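Local atomic coordinates of uncharacterized protein (Thermus thermophilus HB8, PDB entry 6SCE), a protein that is a CRISPR defence DNA nuclease of the type III pathway, switched on when cyclic oligoadenylate binds to it. Residues 176-190 / 212-224. Numbering follows the deposited sequence. Where two conformers were deposited one is given.
Sequences REGGVFVVHRGLPYW and FSGEAKRLGGQLC. With nucleotides of chain B.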
loop_
_atom_site.group_PDB
_atom_site.type_symbol
_atom_site.label_atom_id
_atom_site.label_comp_id
_atom_site.label_asym_id
_atom_site.label_seq_id
_atom_site.Cartn_x
_atom_site.Cartn_y
_atom_site.Cartn_z
ATOM N N ARG A 176 -21.526 -10.534 7.427
ATOM C CA ARG A 176 -20.428 -9.643 7.842
ATOM C C ARG A 176 -20.963 -8.615 8.779
ATOM O O ARG A 176 -21.371 -7.533 8.368
ATOM C CB ARG A 176 -19.793 -8.915 6.660
ATOM C CG ARG A 176 -19.202 -9.812 5.598
ATOM C CD ARG A 176 -17.707 -9.836 5.652
ATOM N NE ARG A 176 -17.200 -11.130 5.238
ATOM C CZ ARG A 176 -15.960 -11.544 5.449
ATOM N NH1 ARG A 176 -15.081 -10.756 6.072
ATOM N NH2 ARG A 176 -15.602 -12.754 5.034
ATOM N N GLU A 177 -20.909 -8.940 10.067
ATOM C CA GLU A 177 -21.383 -8.058 11.124
ATOM C C GLU A 177 -20.540 -6.777 11.142
ATOM O O GLU A 177 -19.363 -6.822 10.835
ATOM C CB GLU A 177 -21.223 -8.828 12.447
ATOM C CG GLU A 177 -21.719 -8.148 13.701
ATOM C CD GLU A 177 -21.394 -8.964 14.950
ATOM O OE1 GLU A 177 -20.827 -10.075 14.811
ATOM O OE2 GLU A 177 -21.704 -8.485 16.067
ATOM N N GLY A 178 -21.145 -5.654 11.477
ATOM C CA GLY A 178 -20.371 -4.454 11.853
ATOM C C GLY A 178 -20.158 -3.401 10.785
ATOM O O GLY A 178 -19.608 -2.335 11.056
ATOM N N GLY A 179 -20.605 -3.681 9.564
ATOM C CA GLY A 179 -20.451 -2.740 8.484
ATOM C C GLY A 179 -21.611 -2.714 7.530
ATOM O O GLY A 179 -22.451 -3.635 7.499
ATOM N N VAL A 180 -21.690 -1.630 6.771
ATOM C CA VAL A 180 -22.631 -1.495 5.664
ATOM C C VAL A 180 -21.822 -1.172 4.415
ATOM O O VAL A 180 -20.954 -0.310 4.487
ATOM C CB VAL A 180 -23.615 -0.335 5.918
ATOM C CG1 VAL A 180 -24.673 -0.275 4.824
ATOM C CG2 VAL A 180 -24.283 -0.475 7.280
ATOM N N PHE A 181 -22.136 -1.830 3.293
ATOM C CA PHE A 181 -21.435 -1.594 2.038
ATOM C C PHE A 181 -22.189 -0.508 1.294
ATOM O O PHE A 181 -23.353 -0.711 0.904
ATOM C CB PHE A 181 -21.435 -2.887 1.228
ATOM C CG PHE A 181 -20.641 -2.791 -0.047
ATOM C CD1 PHE A 181 -19.263 -2.816 0.006
ATOM C CD2 PHE A 181 -21.278 -2.700 -1.283
ATOM C CE1 PHE A 181 -18.497 -2.736 -1.151
ATOM C CE2 PHE A 181 -20.521 -2.630 -2.447
ATOM C CZ PHE A 181 -19.140 -2.638 -2.378
ATOM N N VAL A 182 -21.566 0.658 1.119
ATOM C CA VAL A 182 -22.231 1.798 0.537
ATOM C C VAL A 182 -21.568 2.114 -0.821
ATOM O O VAL A 182 -20.342 2.154 -0.936
ATOM C CB VAL A 182 -22.166 3.040 1.485
ATOM C CG1 VAL A 182 -22.933 4.226 0.936
ATOM C CG2 VAL A 182 -22.717 2.680 2.874
ATOM N N VAL A 183 -22.385 2.306 -1.837
ATOM C CA VAL A 183 -21.920 2.803 -3.157
ATOM C C VAL A 183 -22.501 4.166 -3.406
ATOM O O VAL A 183 -23.715 4.366 -3.420
ATOM C CB VAL A 183 -22.237 1.833 -4.289
ATOM C CG1 VAL A 183 -21.837 2.428 -5.631
ATOM C CG2 VAL A 183 -21.523 0.511 -4.040
ATOM N N HIS A 184 -21.615 5.124 -3.553
ATOM C CA HIS A 184 -21.986 6.505 -3.754
ATOM C C HIS A 184 -21.188 7.079 -4.899
ATOM O O HIS A 184 -19.945 7.053 -4.864
ATOM C CB HIS A 184 -21.690 7.304 -2.512
ATOM C CG HIS A 184 -22.070 8.740 -2.635
ATOM N ND1 HIS A 184 -23.383 9.155 -2.720
ATOM C CD2 HIS A 184 -21.314 9.857 -2.698
ATOM C CE1 HIS A 184 -23.412 10.469 -2.842
ATOM N NE2 HIS A 184 -22.171 10.922 -2.811
ATOM N N ARG A 185 -21.917 7.543 -5.924
ATOM C CA ARG A 185 -21.372 8.159 -7.129
ATOM C C ARG A 185 -20.243 7.285 -7.710
ATOM O O ARG A 185 -19.170 7.767 -8.045
ATOM C CB ARG A 185 -20.905 9.591 -6.877
ATOM C CG ARG A 185 -22.043 10.500 -6.373
ATOM C CD ARG A 185 -21.583 11.909 -6.047
ATOM N NE ARG A 185 -21.199 12.651 -7.239
ATOM C CZ ARG A 185 -20.488 13.788 -7.246
ATOM N NH1 ARG A 185 -20.079 14.366 -6.117
ATOM N NH2 ARG A 185 -20.180 14.367 -8.402
ATOM N N GLY A 186 -20.508 5.997 -7.767
ATOM C CA GLY A 186 -19.593 5.068 -8.414
ATOM C C GLY A 186 -18.454 4.517 -7.590
ATOM O O GLY A 186 -17.649 3.765 -8.133
ATOM N N LEU A 187 -18.369 4.868 -6.304
ATOM C CA LEU A 187 -17.285 4.410 -5.460
ATOM C C LEU A 187 -17.786 3.651 -4.239
ATOM O O LEU A 187 -18.902 3.932 -3.739
ATOM C CB LEU A 187 -16.418 5.589 -5.025
ATOM C CG LEU A 187 -15.666 6.368 -6.104
ATOM C CD1 LEU A 187 -14.964 7.526 -5.412
ATOM C CD2 LEU A 187 -14.706 5.445 -6.818
ATOM N N PRO A 188 -17.007 2.639 -3.795
ATOM C CA PRO A 188 -17.380 1.812 -2.668
ATOM C C PRO A 188 -16.826 2.320 -1.351
ATOM O O PRO A 188 -15.687 2.791 -1.291
ATOM C CB PRO A 188 -16.738 0.467 -3.013
ATOM C CG PRO A 188 -15.487 0.872 -3.719
ATOM C CD PRO A 188 -15.741 2.168 -4.398
ATOM N N TYR A 189 -17.624 2.117 -0.308
ATOM C CA TYR A 189 -17.316 2.502 1.069
ATOM C C TYR A 189 -17.789 1.379 1.978
ATOM O O TYR A 189 -18.826 0.774 1.724
ATOM C CB TYR A 189 -18.039 3.799 1.445
ATOM C CG TYR A 189 -17.704 4.961 0.548
ATOM C CD1 TYR A 189 -18.346 5.124 -0.672
ATOM C CD2 TYR A 189 -16.744 5.888 0.909
ATOM C CE1 TYR A 189 -18.039 6.170 -1.516
ATOM C CE2 TYR A 189 -16.435 6.960 0.079
ATOM C CZ TYR A 189 -17.081 7.093 -1.136
ATOM O OH TYR A 189 -16.751 8.133 -1.972
ATOM N N TRP A 190 -17.010 1.076 3.004
ATOM C CA TRP A 190 -17.363 0.072 4.014
ATOM C C TRP A 190 -17.506 0.905 5.302
ATOM O O TRP A 190 -16.556 1.502 5.777
ATOM C CB TRP A 190 -16.268 -0.960 4.113
ATOM C CG TRP A 190 -16.495 -2.121 5.047
ATOM C CD1 TRP A 190 -15.632 -2.571 5.996
ATOM C CD2 TRP A 190 -17.641 -2.977 5.113
ATOM N NE1 TRP A 190 -16.160 -3.661 6.661
ATOM C CE2 TRP A 190 -17.399 -3.925 6.140
ATOM C CE3 TRP A 190 -18.845 -3.029 4.417
ATOM C CZ2 TRP A 190 -18.317 -4.916 6.479
ATOM C CZ3 TRP A 190 -19.774 -4.022 4.753
ATOM C CH2 TRP A 190 -19.493 -4.959 5.764
ATOM N N PHE A 212 -11.243 -4.028 10.431
ATOM C CA PHE A 212 -12.226 -3.332 9.613
ATOM C C PHE A 212 -11.585 -2.787 8.335
ATOM O O PHE A 212 -12.184 -2.813 7.281
ATOM C CB PHE A 212 -12.856 -2.177 10.405
ATOM C CG PHE A 212 -14.083 -1.623 9.780
ATOM C CD1 PHE A 212 -15.269 -2.330 9.827
ATOM C CD2 PHE A 212 -14.041 -0.419 9.088
ATOM C CE1 PHE A 212 -16.418 -1.829 9.261
ATOM C CE2 PHE A 212 -15.183 0.078 8.495
ATOM C CZ PHE A 212 -16.372 -0.628 8.574
ATOM N N SER A 213 -10.375 -2.277 8.459
ATOM C CA SER A 213 -9.632 -1.814 7.324
ATOM C C SER A 213 -9.311 -2.953 6.338
ATOM O O SER A 213 -9.540 -2.838 5.138
ATOM C CB SER A 213 -8.368 -1.133 7.775
ATOM O OG SER A 213 -7.511 -1.048 6.663
ATOM N N GLY A 214 -8.824 -4.071 6.837
ATOM C CA GLY A 214 -8.575 -5.235 5.969
ATOM C C GLY A 214 -9.857 -5.735 5.317
ATOM O O GLY A 214 -9.880 -6.104 4.127
ATOM N N GLU A 215 -10.944 -5.705 6.071
ATOM C CA GLU A 215 -12.236 -6.140 5.574
ATOM C C GLU A 215 -12.740 -5.267 4.424
ATOM O O GLU A 215 -13.290 -5.772 3.428
ATOM C CB GLU A 215 -13.223 -6.110 6.724
ATOM C CG GLU A 215 -14.539 -6.748 6.470
ATOM C CD GLU A 215 -15.408 -6.768 7.712
ATOM O OE1 GLU A 215 -15.406 -5.782 8.511
ATOM O OE2 GLU A 215 -16.147 -7.754 7.845
ATOM N N ALA A 216 -12.571 -3.954 4.569
ATOM C CA ALA A 216 -12.949 -2.986 3.526
ATOM C C ALA A 216 -12.192 -3.300 2.248
ATOM O O ALA A 216 -12.762 -3.268 1.152
ATOM C CB ALA A 216 -12.628 -1.556 3.976
ATOM N N LYS A 217 -10.917 -3.619 2.385
ATOM C CA LYS A 217 -10.070 -3.851 1.184
ATOM C C LYS A 217 -10.430 -5.159 0.507
ATOM O O LYS A 217 -10.462 -5.231 -0.735
ATOM C CB LYS A 217 -8.582 -3.803 1.532
ATOM C CG LYS A 217 -8.026 -2.436 1.958
ATOM C CD LYS A 217 -8.640 -1.211 1.273
ATOM C CE LYS A 217 -7.929 0.072 1.722
ATOM N NZ LYS A 217 -8.550 1.263 1.095
ATOM N N ARG A 218 -10.746 -6.188 1.287
ATOM C CA ARG A 218 -11.229 -7.449 0.687
ATOM C C ARG A 218 -12.559 -7.310 -0.048
ATOM O O ARG A 218 -12.697 -7.799 -1.164
ATOM C CB ARG A 218 -11.348 -8.545 1.750
ATOM C CG ARG A 218 -12.249 -9.686 1.317
ATOM C CD ARG A 218 -12.189 -10.883 2.262
ATOM N NE ARG A 218 -13.016 -11.975 1.737
ATOM C CZ ARG A 218 -14.343 -12.045 1.840
ATOM N NH1 ARG A 218 -15.022 -11.110 2.498
ATOM N NH2 ARG A 218 -14.997 -13.085 1.316
ATOM N N LEU A 219 -13.554 -6.684 0.588
ATOM C CA LEU A 219 -14.862 -6.489 0.011
ATOM C C LEU A 219 -14.880 -5.575 -1.201
ATOM O O LEU A 219 -15.537 -5.889 -2.196
ATOM C CB LEU A 219 -15.838 -5.897 1.048
ATOM C CG LEU A 219 -16.211 -6.899 2.154
ATOM C CD1 LEU A 219 -17.036 -6.243 3.221
ATOM C CD2 LEU A 219 -16.957 -8.103 1.593
ATOM N N GLY A 220 -14.219 -4.425 -1.086
ATOM C CA GLY A 220 -14.374 -3.358 -2.047
ATOM C C GLY A 220 -13.122 -2.945 -2.787
ATOM O O GLY A 220 -13.156 -1.993 -3.562
ATOM N N GLY A 221 -12.025 -3.628 -2.503
ATOM C CA GLY A 221 -10.751 -3.365 -3.159
ATOM C C GLY A 221 -9.954 -2.189 -2.657
ATOM O O GLY A 221 -10.228 -1.575 -1.619
ATOM N N GLN A 222 -8.943 -1.867 -3.439
ATOM C CA GLN A 222 -7.904 -0.938 -3.051
ATOM C C GLN A 222 -8.426 0.427 -2.685
ATOM O O GLN A 222 -7.857 1.072 -1.803
ATOM C CB GLN A 222 -6.913 -0.859 -4.203
ATOM C CG GLN A 222 -5.730 0.019 -4.025
ATOM C CD GLN A 222 -4.719 -0.106 -5.177
ATOM O OE1 GLN A 222 -4.903 -0.852 -6.159
ATOM N NE2 GLN A 222 -3.622 0.574 -5.009
ATOM N N LEU A 223 -9.469 0.907 -3.335
ATOM C CA LEU A 223 -9.892 2.260 -2.978
ATOM C C LEU A 223 -11.155 2.306 -2.145
ATOM O O LEU A 223 -11.712 3.376 -1.936
ATOM C CB LEU A 223 -9.908 3.210 -4.177
ATOM C CG LEU A 223 -10.728 2.907 -5.393
ATOM C CD1 LEU A 223 -12.176 2.778 -4.987
ATOM C CD2 LEU A 223 -10.532 4.021 -6.422
ATOM N N CYS A 224 -11.602 1.156 -1.659
ATOM C CA CYS A 224 -12.753 1.108 -0.777
ATOM C C CYS A 224 -12.368 1.779 0.553
ATOM O O CYS A 224 -11.484 1.317 1.259
ATOM C CB CYS A 224 -13.174 -0.318 -0.531
ATOM S SG CYS A 224 -14.675 -0.470 0.498
ATOM P P A B 1 0.880 0.538 -9.458
ATOM O OP1 A B 1 1.794 0.948 -10.572
ATOM O OP2 A B 1 0.153 1.646 -8.724
ATOM O "O5'" A B 1 -0.158 -0.499 -10.085
ATOM C "C5'" A B 1 -1.439 -0.719 -9.501
ATOM C "C4'" A B 1 -1.867 -2.130 -9.826
ATOM O "O4'" A B 1 -1.084 -3.063 -9.036
ATOM C "C3'" A B 1 -3.342 -2.406 -9.515
ATOM O "O3'" A B 1 -4.076 -2.325 -10.743
ATOM C "C2'" A B 1 -3.302 -3.810 -8.894
ATOM O "O2'" A B 1 -3.395 -4.813 -9.883
ATOM C "C1'" A B 1 -1.937 -3.834 -8.221
ATOM N N9 A B 1 -1.909 -3.272 -6.869
ATOM C C8 A B 1 -0.992 -2.382 -6.384
ATOM N N7 A B 1 -1.217 -2.070 -5.134
ATOM C C5 A B 1 -2.329 -2.813 -4.774
ATOM C C6 A B 1 -3.054 -2.914 -3.571
ATOM N N6 A B 1 -2.749 -2.224 -2.475
ATOM N N1 A B 1 -4.117 -3.755 -3.548
ATOM C C2 A B 1 -4.416 -4.428 -4.669
ATOM N N3 A B 1 -3.814 -4.398 -5.858
ATOM C C4 A B 1 -2.766 -3.559 -5.844
ATOM P P A B 2 -5.685 -2.393 -10.757
ATOM O OP1 A B 2 -6.256 -3.283 -9.698
ATOM O OP2 A B 2 -6.042 -2.554 -12.211
ATOM O "O5'" A B 2 -6.046 -0.886 -10.341
ATOM C "C5'" A B 2 -5.825 0.165 -11.310
ATOM C "C4'" A B 2 -6.282 1.480 -10.731
ATOM O "O4'" A B 2 -7.725 1.435 -10.566
ATOM C "C3'" A B 2 -5.701 1.850 -9.372
ATOM O "O3'" A B 2 -5.371 3.236 -9.310
ATOM C "C2'" A B 2 -6.853 1.561 -8.413
ATOM O "O2'" A B 2 -6.822 2.390 -7.271
ATOM C "C1'" A B 2 -8.055 1.900 -9.284
ATOM N N9 A B 2 -9.309 1.316 -8.851
ATOM C C8 A B 2 -9.490 0.227 -8.028
ATOM N N7 A B 2 -10.753 -0.006 -7.778
ATOM C C5 A B 2 -11.442 0.990 -8.452
ATOM C C6 A B 2 -12.814 1.292 -8.563
ATOM N N6 A B 2 -13.771 0.640 -7.907
ATOM N N1 A B 2 -13.155 2.336 -9.357
ATOM C C2 A B 2 -12.175 3.048 -9.928
ATOM N N3 A B 2 -10.854 2.867 -9.886
ATOM C C4 A B 2 -10.554 1.813 -9.115
HETATM O O HOH W 1 -17.337 -5.014 10.238
HETATM O O HOH W 2 -17.337 -8.675 9.963
HETATM O O HOH W 3 -14.071 4.816 -2.132
#
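W190 of strand 187-190 faces helix 212-220, whose axis passes 8.4 Å from the strand's and runs at 148° to it, a near-antiparallel packing of helix on sheet. The indole is held on three sides. With CG anti to the backbone N (chi1 -176°), the ring reaches over the helix, where its five-membered part makes an offset stack with the F212 ring, the planes 17° apart and the centroids 4.2 Å apart. On the other face L219 CD1 stands 3.5 Å from the six-membered ring centroid, almost on the ring normal, a CH-pi contact. At the edge W190 NE1 donates to E215 OE1 (2.9 Å); the acceptor lies nearly in the indole plane, although NE1 meets the carboxylate from above its own plane. A leucine in place of W190 would probably leave E215 OE1 without its indole donor and open a gap between F212 and L219. Two waters bridge the E215 carboxylate to E177 O, and R176 NH1 adds a long salt bridge to E215 OE2 (3.6 Å). R176 and R218 lay their guanidinium groups face to face, in nearly parallel planes; E153 salt-bridges both, which probably offsets their like charge, and E45 pairs with R218. Toward the far end, C224 CA makes a CA-H...O contact with P188 O, while L223 CD1 packs on P188 CD (3.7 Å) and L223 CD2 touches the adenine of A2 of chain B, so the turn after the helix brings this hydrophobic contact up to the bound oligoadenylate, consistent with a place beside the activator site. The contact belongs to the beta-alpha-beta unit of strand 187-192, helix 206-220 and strand 225-229: F212 and A216 also touch P226, L219 meets L148 of helix 140-148, and Y143 of that helix packs on F181 and P188.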